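Local structure of uncharacterized protein Sortase B (Clostridium perfringens, 5YFK) at residues M120-I124 / T205-S209; K128-N134 / S188-R192; S165-T169 / Y180-Q184. The protein is a class B sortase, a cysteine transpeptidase that probably cleaves a sorting signal and joins the protein bearing it to the cell wall. The protein carries 1 engineered substitution. All blocks are in the same frame, centred on the assembly; numbering follows the deposited sequence.

Contact 1: M120-I124 / T205-S209; sequences MFAQI and TLITS. Engineered in segment 205-209: Ser209 (natural residue Cys).
This is a buried, largely apolar contact inside the sortase beta-barrel, where the loop that follows strand 107-111 tucks against one side of strand 203-210. Residues 205-209 run as a beta strand, so Leu206 and Thr208 point their CA-to-CB bonds toward the loop while Ile207 and Ser209 point away. A short 3-10 turn lies within 120-124, with Ile124 N bonded to Phe121 O at 2.9 Å, and this turn brings Phe121 and Ile124 to the same side. Phe121 CA and Thr208 CA lie 6.2 Å apart. The ring of Phe121 (chi1 -95°, between wells) reaches along the strand: CE2 is 4.0 Å from Leu206 CB, and CD2, at the ring edge, is 3.6 Å from Ile207 O. In sortases this strand carries the catalytic cysteine at its end; here that position is the engineered Ser209, which faces Arg217, the predicted transition-state stabiliser. No hydrogen bond crosses between the segments. Thr208 (chi1 t) instead gives its OG1 to a bond with Gly112 O, beside the predicted catalytic His113, and sets CG2 3.7 Å from Phe121 O and 3.8 Å from Ile124 CB. Ile124 (m, m) completes the packing, its CD1 3.9 Å from Leu206 CD1.

Contact 2: K128-N134 / S188-R192; sequences KNENFFN and SLFKR
Residues 128 and 129 lead into the short helix 130-135, with Phe133 N bonded to Asn129 O and Asn134 N to Glu130 O, both at 2.9 Å. Asn129 is the N-cap, its OD1 accepting from Phe132 N at 2.9 Å. Facing them, 188-192 has no regular secondary structure: it turns at Leu189 and then runs extended from Phe190 to Arg192. CA atoms pair Lys128 with Leu189 (7.3 Å), Glu130 with Phe190 (6.9 Å) and Asn134 with Arg192 (8.0 Å), so both segments progress in the same direction. The Phe133 ring (chi1 t, chi2 -92°) is sandwiched. On one face sits Phe190 CB, 3.7 Å from the ring centroid in a CH-pi contact; on the opposite face the Arg192 guanidinium lies flat, planes at 7° and centres 3.9 Å apart, a stacked cation-pi pair. Arg192 (t, p, p) curls back so that NH1 and NH2 both donate to Phe133 O, at 3.0 and 2.9 Å, a forked bond to a carbonyl near the helix C-terminus. Phe190 (chi1 m) places its own ring beneath the start of the helix: Glu130 CA stands 3.8 Å from its centroid, over the face, and Lys128 O meets the ring edge, 3.1 Å from CZ. Ser188 OG donates to Phe190 O at 2.6 Å, holding the turn. The contact lies near the surface, against strand 146-159: Phe133 packs on Ile152 and Val155, Arg192 NE bonds to Ile152 O, and the loop following helix 174-186 is thereby joined to both helix 130-135 and the barrel.

Contact 3: S165-T169 / Y180-Q184; sequences SEIKT and YLKEQ
Tyr180 reaches from helix 174-186 (chi1 t) to lay its ring edge along the backbone where helix 160-166 ends. Its CE1 is 3.3 Å from Glu166 O, and its OH accepts a weak hydrogen bond from Lys168 N at 3.4 Å (angle 163°). Ile167, at phi/psi -71/130, is the first residue to leave helical geometry, and the following amide, Lys168 N, points at the tyrosine hydroxyl; 167-169 continues as an irregular chain. Segment 180-184 is regular helix, with Gln184 N bonded to Tyr180 O at 2.9 Å; the closest CA pair across the contact is Lys168 and Tyr180, 8.3 Å apart. Lys168 (m, t, p, t) directs its CA-to-CB bond toward the helix, and its chain runs beside the ring, CD 4.0 Å from Tyr180 CD1. Both helices belong to the long connection between strands 146-159 and 203-210, where sortases of class B characteristically carry a long helix, here 174-186. Ile167 (m, m) packs onto Val109 and Ile207, with CD1 3.3 Å from Tyr180 OH. Two waters fill the gap at the polar side. One donates to Glu166 OE1 (2.7 Å) and accepts from Gln184 NE2 (3.0 Å); the other donates to Glu166 O (2.6 Å) and Glu183 OE1 (3.1 Å). Gln184 NE2 also donates to Glu183 OE1 at 3.0 Å, while its OE1 bonds to Tyr156 OH. Although Glu166 OE2 comes within 4.3 Å of Glu183 OE2, it forms a salt bridge with Lys187.

How the contacts relate
From the N terminus, the chain first enters contact 1 at 120-124, in the loop after strand 107-111, and soon reaches 128-134. It then builds strands 138-143 and 146-159 before coming to 165-169. Contact 3 closes first, at 180-184, contact 2 next, at 188-192, and contact 1 last, at 205-209, so the three loops nest one inside another without crossing. Contact 3 ties the end of helix 160-166 to helix 174-186, contact 2 ties the following loop to helix 130-135, and contact 1 packs the earlier loop on the active-site strand. Contacts 1 and 3 also touch directly: Ile207 CD1 lies 4.0 Å from Ile167 CG1.

Contact 1: M120-I124 / T205-S209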
loop_
_atom_site.group_PDB
_atom_site.type_symbol
_atom_site.label_atom_id
_atom_site.label_comp_id
_atom_site.label_asym_id
_atom_site.label_seq_id
_atom_site.Cartn_x
_atom_site.Cartn_y
_atom_site.Cartn_z
ATOM N N MET A 120 -4.465 9.232 5.591
ATOM C CA MET A 120 -3.378 8.276 5.298
ATOM C C MET A 120 -3.990 6.892 5.099
ATOM O O MET A 120 -4.862 6.743 4.236
ATOM C CB MET A 120 -2.299 8.296 6.355
ATOM C CG MET A 120 -1.755 9.711 6.609
ATOM S SD MET A 120 -1.432 10.748 5.147
ATOM C CE MET A 120 0.082 10.054 4.509
ATOM N N PHE A 121 -3.568 5.914 5.885
ATOM C CA PHE A 121 -4.100 4.519 5.747
ATOM C C PHE A 121 -5.202 4.194 6.779
ATOM O O PHE A 121 -5.627 3.020 6.898
ATOM C CB PHE A 121 -2.962 3.487 5.850
ATOM C CG PHE A 121 -2.378 3.022 4.521
ATOM C CD1 PHE A 121 -2.564 3.737 3.344
ATOM C CD2 PHE A 121 -1.370 2.047 4.525
ATOM C CE1 PHE A 121 -1.965 3.336 2.146
ATOM C CE2 PHE A 121 -0.788 1.626 3.337
ATOM C CZ PHE A 121 -1.076 2.276 2.144
ATOM N N ALA A 122 -5.817 5.217 7.384
ATOM C CA ALA A 122 -6.924 4.966 8.319
ATOM C C ALA A 122 -7.951 4.034 7.695
ATOM O O ALA A 122 -8.456 3.110 8.336
ATOM C CB ALA A 122 -7.595 6.273 8.722
ATOM N N GLN A 123 -8.313 4.304 6.446
ATOM C CA GLN A 123 -9.431 3.580 5.830
ATOM C C GLN A 123 -9.169 2.159 5.450
ATOM O O GLN A 123 -10.110 1.418 5.144
ATOM C CB GLN A 123 -10.030 4.376 4.664
ATOM C CG GLN A 123 -10.756 5.595 5.179
ATOM C CD GLN A 123 -11.723 6.183 4.168
ATOM O OE1 GLN A 123 -11.812 5.718 3.020
ATOM N NE2 GLN A 123 -12.294 7.318 4.528
ATOM N N ILE A 124 -7.932 1.696 5.630
ATOM C CA ILE A 124 -7.671 0.249 5.550
ATOM C C ILE A 124 -8.533 -0.556 6.526
ATOM O O ILE A 124 -8.997 -1.673 6.224
ATOM C CB ILE A 124 -6.174 -0.045 5.809
ATOM C CG1 ILE A 124 -5.296 0.614 4.745
ATOM C CG2 ILE A 124 -5.946 -1.531 5.889
ATOM C CD1 ILE A 124 -5.518 0.198 3.313
ATOM N N THR A 205 1.098 -5.834 -0.183
ATOM C CA THR A 205 0.678 -5.876 1.219
ATOM C C THR A 205 0.607 -4.458 1.754
ATOM O O THR A 205 1.610 -3.741 1.734
ATOM C CB THR A 205 1.682 -6.693 2.042
ATOM O OG1 THR A 205 1.793 -8.012 1.483
ATOM C CG2 THR A 205 1.322 -6.745 3.533
ATOM N N LEU A 206 -0.542 -4.096 2.316
ATOM C CA LEU A 206 -0.729 -2.782 2.912
ATOM C C LEU A 206 -0.887 -2.908 4.409
ATOM O O LEU A 206 -1.687 -3.706 4.870
ATOM C CB LEU A 206 -1.980 -2.094 2.350
ATOM C CG LEU A 206 -2.135 -2.032 0.828
ATOM C CD1 LEU A 206 -3.418 -1.317 0.454
ATOM C CD2 LEU A 206 -0.933 -1.380 0.176
ATOM N N ILE A 207 -0.095 -2.132 5.146
ATOM C CA ILE A 207 -0.021 -2.263 6.596
ATOM C C ILE A 207 -0.259 -0.940 7.278
ATOM O O ILE A 207 0.420 0.066 6.991
ATOM C CB ILE A 207 1.336 -2.853 7.040
ATOM C CG1 ILE A 207 1.485 -4.279 6.482
ATOM C CG2 ILE A 207 1.419 -2.894 8.553
ATOM C CD1 ILE A 207 2.900 -4.814 6.598
ATOM N N THR A 208 -1.120 -0.983 8.294
ATOM C CA THR A 208 -1.335 0.141 9.142
ATOM C C THR A 208 -1.533 -0.275 10.605
ATOM O O THR A 208 -1.594 -1.468 10.919
ATOM C CB THR A 208 -2.485 1.031 8.641
ATOM O OG1 THR A 208 -2.463 2.272 9.332
ATOM C CG2 THR A 208 -3.861 0.400 8.822
ATOM N N SER A 209 -1.657 0.715 11.493
ATOM C CA SER A 209 -1.951 0.430 12.882
ATOM C C SER A 209 -3.452 0.417 13.150
ATOM O O SER A 209 -4.224 1.033 12.422
ATOM C CB SER A 209 -1.232 1.421 13.780
ATOM O OG SER A 209 -1.826 2.699 13.691
#

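Contact 2: K128-N134 / S188-R192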
loop_
_atom_site.group_PDB
_atom_site.type_symbol
_atom_site.label_atom_id
_atom_site.label_comp_id
_atom_site.label_asym_id
_atom_site.label_seq_id
_atom_site.Cartn_x
_atom_site.Cartn_y
_atom_site.Cartn_z
ATOM N N LYS A 128 -12.114 -4.634 7.274
ATOM C CA LYS A 128 -12.505 -5.627 8.301
ATOM C C LYS A 128 -14.010 -5.901 8.343
ATOM O O LYS A 128 -14.466 -6.886 8.962
ATOM C CB LYS A 128 -12.040 -5.177 9.678
ATOM C CG LYS A 128 -10.528 -5.261 9.874
ATOM C CD LYS A 128 -10.054 -4.303 10.968
ATOM C CE LYS A 128 -10.691 -4.592 12.304
ATOM N NZ LYS A 128 -10.337 -3.544 13.287
ATOM N N ASN A 129 -14.751 -5.083 7.609
ATOM C CA ASN A 129 -16.201 -5.252 7.429
ATOM C C ASN A 129 -16.494 -6.051 6.164
ATOM O O ASN A 129 -15.968 -5.733 5.097
ATOM C CB ASN A 129 -16.867 -3.865 7.363
ATOM C CG ASN A 129 -18.344 -3.939 6.965
ATOM O OD1 ASN A 129 -18.683 -4.187 5.811
ATOM N ND2 ASN A 129 -19.220 -3.706 7.926
ATOM N N GLU A 130 -17.236 -7.156 6.291
ATOM C CA GLU A 130 -17.370 -8.110 5.198
ATOM C C GLU A 130 -18.036 -7.484 3.967
ATOM O O GLU A 130 -17.601 -7.707 2.845
ATOM C CB GLU A 130 -18.150 -9.346 5.659
ATOM C CG GLU A 130 -18.249 -10.438 4.619
ATOM C CD GLU A 130 -18.715 -11.747 5.209
ATOM O OE1 GLU A 130 -18.974 -11.789 6.430
ATOM O OE2 GLU A 130 -18.806 -12.730 4.457
ATOM N N ASN A 131 -19.040 -6.632 4.190
ATOM C CA ASN A 131 -19.724 -5.973 3.092
ATOM C C ASN A 131 -18.735 -5.108 2.316
ATOM O O ASN A 131 -18.707 -5.140 1.098
ATOM C CB ASN A 131 -20.871 -5.097 3.603
ATOM C CG ASN A 131 -22.121 -5.894 3.929
ATOM O OD1 ASN A 131 -22.370 -6.971 3.363
ATOM N ND2 ASN A 131 -22.929 -5.359 4.831
ATOM N N PHE A 132 -17.958 -4.304 3.040
ATOM C CA PHE A 132 -16.922 -3.487 2.421
ATOM C C PHE A 132 -15.941 -4.323 1.603
ATOM O O PHE A 132 -15.535 -3.900 0.513
ATOM C CB PHE A 132 -16.163 -2.712 3.500
ATOM C CG PHE A 132 -15.412 -1.504 2.978
ATOM C CD1 PHE A 132 -14.120 -1.641 2.473
ATOM C CD2 PHE A 132 -16.068 -0.303 2.794
ATOM C CE1 PHE A 132 -13.457 -0.560 1.925
ATOM C CE2 PHE A 132 -15.424 0.790 2.248
ATOM C CZ PHE A 132 -14.119 0.649 1.782
ATOM N N PHE A 133 -15.363 -5.343 2.246
ATOM C CA PHE A 133 -14.448 -6.296 1.573
ATOM C C PHE A 133 -15.042 -6.846 0.270
ATOM O O PHE A 133 -14.367 -6.940 -0.750
ATOM C CB PHE A 133 -14.103 -7.458 2.529
ATOM C CG PHE A 133 -13.196 -8.513 1.938
ATOM C CD1 PHE A 133 -13.726 -9.631 1.316
ATOM C CD2 PHE A 133 -11.827 -8.464 2.141
ATOM C CE1 PHE A 133 -12.908 -10.587 0.771
ATOM C CE2 PHE A 133 -11.003 -9.484 1.686
ATOM C CZ PHE A 133 -11.552 -10.544 0.988
ATOM N N ASN A 134 -16.296 -7.271 0.316
ATOM C CA ASN A 134 -16.951 -7.767 -0.881
ATOM C C ASN A 134 -17.092 -6.734 -1.977
ATOM O O ASN A 134 -17.007 -7.067 -3.160
ATOM C CB ASN A 134 -18.341 -8.310 -0.531
ATOM C CG ASN A 134 -18.272 -9.628 0.203
ATOM O OD1 ASN A 134 -17.229 -10.292 0.211
ATOM N ND2 ASN A 134 -19.328 -9.942 0.947
ATOM N N SER A 188 -6.912 -14.567 6.489
ATOM C CA SER A 188 -7.952 -13.606 6.157
ATOM C C SER A 188 -9.226 -13.882 6.943
ATOM O O SER A 188 -9.632 -15.043 7.097
ATOM C CB SER A 188 -8.279 -13.596 4.668
ATOM O OG SER A 188 -9.148 -12.514 4.360
ATOM N N LEU A 189 -9.830 -12.807 7.426
ATOM C CA LEU A 189 -11.196 -12.824 7.965
ATOM C C LEU A 189 -12.191 -13.334 6.939
ATOM O O LEU A 189 -13.154 -14.025 7.301
ATOM C CB LEU A 189 -11.581 -11.406 8.378
ATOM C CG LEU A 189 -10.754 -10.847 9.527
ATOM C CD1 LEU A 189 -10.939 -9.345 9.613
ATOM C CD2 LEU A 189 -11.125 -11.492 10.854
ATOM N N PHE A 190 -11.915 -13.053 5.659
ATOM C CA PHE A 190 -12.870 -13.248 4.561
ATOM C C PHE A 190 -12.184 -13.914 3.366
ATOM O O PHE A 190 -11.072 -13.538 2.981
ATOM C CB PHE A 190 -13.507 -11.917 4.107
ATOM C CG PHE A 190 -14.048 -11.075 5.226
ATOM C CD1 PHE A 190 -14.997 -11.564 6.091
ATOM C CD2 PHE A 190 -13.590 -9.773 5.421
ATOM C CE1 PHE A 190 -15.453 -10.810 7.157
ATOM C CE2 PHE A 190 -13.992 -9.042 6.514
ATOM C CZ PHE A 190 -14.961 -9.546 7.366
ATOM N N LYS A 191 -12.895 -14.845 2.733
ATOM C CA LYS A 191 -12.384 -15.569 1.566
ATOM C C LYS A 191 -12.855 -14.905 0.267
ATOM O O LYS A 191 -14.011 -14.515 0.152
ATOM C CB LYS A 191 -12.844 -17.025 1.637
ATOM C CG LYS A 191 -12.694 -17.814 0.347
ATOM C CD LYS A 191 -11.360 -18.534 0.285
ATOM C CE LYS A 191 -11.039 -18.933 -1.147
ATOM N NZ LYS A 191 -9.680 -19.525 -1.245
ATOM N N ARG A 192 -11.909 -14.585 -0.612
ATOM C CA ARG A 192 -12.217 -14.119 -1.963
ATOM C C ARG A 192 -12.312 -15.294 -2.928
ATOM O O ARG A 192 -11.324 -16.008 -3.168
ATOM C CB ARG A 192 -11.142 -13.145 -2.466
ATOM C CG ARG A 192 -11.492 -12.481 -3.791
ATOM C CD ARG A 192 -12.470 -11.334 -3.622
ATOM N NE ARG A 192 -11.861 -10.179 -2.970
ATOM C CZ ARG A 192 -12.550 -9.179 -2.444
ATOM N NH1 ARG A 192 -11.918 -8.144 -1.915
ATOM N NH2 ARG A 192 -13.886 -9.207 -2.450
#

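Contact 3: S165-T169 / Y180-Q184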
loop_
_atom_site.group_PDB
_atom_site.type_symbol
_atom_site.label_atom_id
_atom_site.label_comp_id
_atom_site.label_asym_id
_atom_site.label_seq_id
_atom_site.Cartn_x
_atom_site.Cartn_y
_atom_site.Cartn_z
ATOM N N SER A 165 7.692 -10.096 12.240
ATOM C CA SER A 165 8.442 -11.321 12.082
ATOM C C SER A 165 7.926 -12.136 10.903
ATOM O O SER A 165 8.630 -13.022 10.422
ATOM C CB SER A 165 8.370 -12.161 13.367
ATOM O OG SER A 165 7.092 -12.776 13.522
ATOM N N GLU A 166 6.662 -11.933 10.535
ATOM C CA GLU A 166 6.034 -12.734 9.495
ATOM C C GLU A 166 6.223 -12.134 8.098
ATOM O O GLU A 166 6.320 -12.879 7.123
ATOM C CB GLU A 166 4.540 -12.929 9.775
ATOM C CG GLU A 166 4.234 -13.854 10.937
ATOM C CD GLU A 166 2.844 -13.638 11.480
ATOM O OE1 GLU A 166 2.172 -12.681 11.033
ATOM O OE2 GLU A 166 2.435 -14.398 12.379
ATOM N N ILE A 167 6.126 -10.810 7.973
ATOM C CA ILE A 167 6.042 -10.179 6.631
ATOM C C ILE A 167 7.417 -10.298 5.939
ATOM O O ILE A 167 8.456 -9.998 6.545
ATOM C CB ILE A 167 5.608 -8.701 6.704
ATOM C CG1 ILE A 167 4.147 -8.587 7.185
ATOM C CG2 ILE A 167 5.764 -8.014 5.346
ATOM C CD1 ILE A 167 3.150 -9.322 6.311
ATOM N N LYS A 168 7.410 -10.773 4.695
ATOM C CA LYS A 168 8.629 -11.024 3.922
ATOM C C LYS A 168 8.472 -10.384 2.537
ATOM O O LYS A 168 7.374 -10.430 1.958
ATOM C CB LYS A 168 8.826 -12.529 3.713
ATOM C CG LYS A 168 9.073 -13.343 4.978
ATOM C CD LYS A 168 8.876 -14.828 4.703
ATOM C CE LYS A 168 10.002 -15.408 3.845
ATOM N NZ LYS A 168 9.842 -16.873 3.583
ATOM N N THR A 169 9.576 -9.843 2.007
ATOM C CA THR A 169 9.654 -9.345 0.624
ATOM C C THR A 169 10.503 -10.247 -0.291
ATOM O O THR A 169 10.383 -10.195 -1.512
ATOM C CB THR A 169 10.259 -7.934 0.580
ATOM O OG1 THR A 169 11.545 -7.932 1.221
ATOM C CG2 THR A 169 9.353 -6.910 1.322
ATOM N N TYR A 180 4.160 -19.004 1.949
ATOM C CA TYR A 180 3.801 -17.640 2.378
ATOM C C TYR A 180 2.411 -17.209 1.918
ATOM O O TYR A 180 1.614 -16.660 2.702
ATOM C CB TYR A 180 4.833 -16.641 1.852
ATOM C CG TYR A 180 4.635 -15.242 2.409
ATOM C CD1 TYR A 180 5.032 -14.925 3.705
ATOM C CD2 TYR A 180 4.045 -14.239 1.648
ATOM C CE1 TYR A 180 4.953 -13.628 4.178
ATOM C CE2 TYR A 180 3.931 -12.939 2.122
ATOM C CZ TYR A 180 4.346 -12.641 3.400
ATOM O OH TYR A 180 4.200 -11.358 3.902
ATOM N N LEU A 181 2.101 -17.466 0.651
ATOM C CA LEU A 181 0.809 -17.096 0.093
ATOM C C LEU A 181 -0.305 -17.800 0.857
ATOM O O LEU A 181 -1.315 -17.196 1.196
ATOM C CB LEU A 181 0.731 -17.438 -1.397
ATOM C CG LEU A 181 1.651 -16.575 -2.277
ATOM C CD1 LEU A 181 1.562 -16.974 -3.734
ATOM C CD2 LEU A 181 1.301 -15.107 -2.097
ATOM N N LYS A 182 -0.133 -19.097 1.073
ATOM C CA LYS A 182 -1.109 -19.900 1.833
ATOM C C LYS A 182 -1.348 -19.363 3.250
ATOM O O LYS A 182 -2.512 -19.203 3.678
ATOM C CB LYS A 182 -0.663 -21.374 1.859
ATOM C CG LYS A 182 -1.437 -22.267 2.827
ATOM C CD LYS A 182 -1.508 -23.698 2.324
ATOM C CE LYS A 182 -1.045 -24.703 3.361
ATOM N NZ LYS A 182 -1.014 -26.072 2.771
ATOM N N GLU A 183 -0.266 -18.953 3.914
ATOM C CA GLU A 183 -0.364 -18.370 5.245
ATOM C C GLU A 183 -1.183 -17.083 5.172
ATOM O O GLU A 183 -2.057 -16.859 5.996
ATOM C CB GLU A 183 1.023 -18.052 5.814
ATOM C CG GLU A 183 1.002 -17.027 6.947
ATOM C CD GLU A 183 2.375 -16.462 7.340
ATOM O OE1 GLU A 183 3.051 -15.823 6.487
ATOM O OE2 GLU A 183 2.654 -16.425 8.570
ATOM N N GLN A 184 -0.838 -16.202 4.236
ATOM C CA GLN A 184 -1.499 -14.892 4.152
ATOM C C GLN A 184 -2.974 -15.042 3.823
ATOM O O GLN A 184 -3.818 -14.404 4.442
ATOM C CB GLN A 184 -0.826 -13.995 3.119
ATOM C CG GLN A 184 0.619 -13.685 3.453
ATOM C CD GLN A 184 0.746 -12.863 4.715
ATOM O OE1 GLN A 184 0.124 -11.810 4.838
ATOM N NE2 GLN A 184 1.410 -13.429 5.725
HETATM O O HOH W 1 1.581 -12.178 8.439
HETATM O O HOH W 2 6.001 -15.425 7.304
#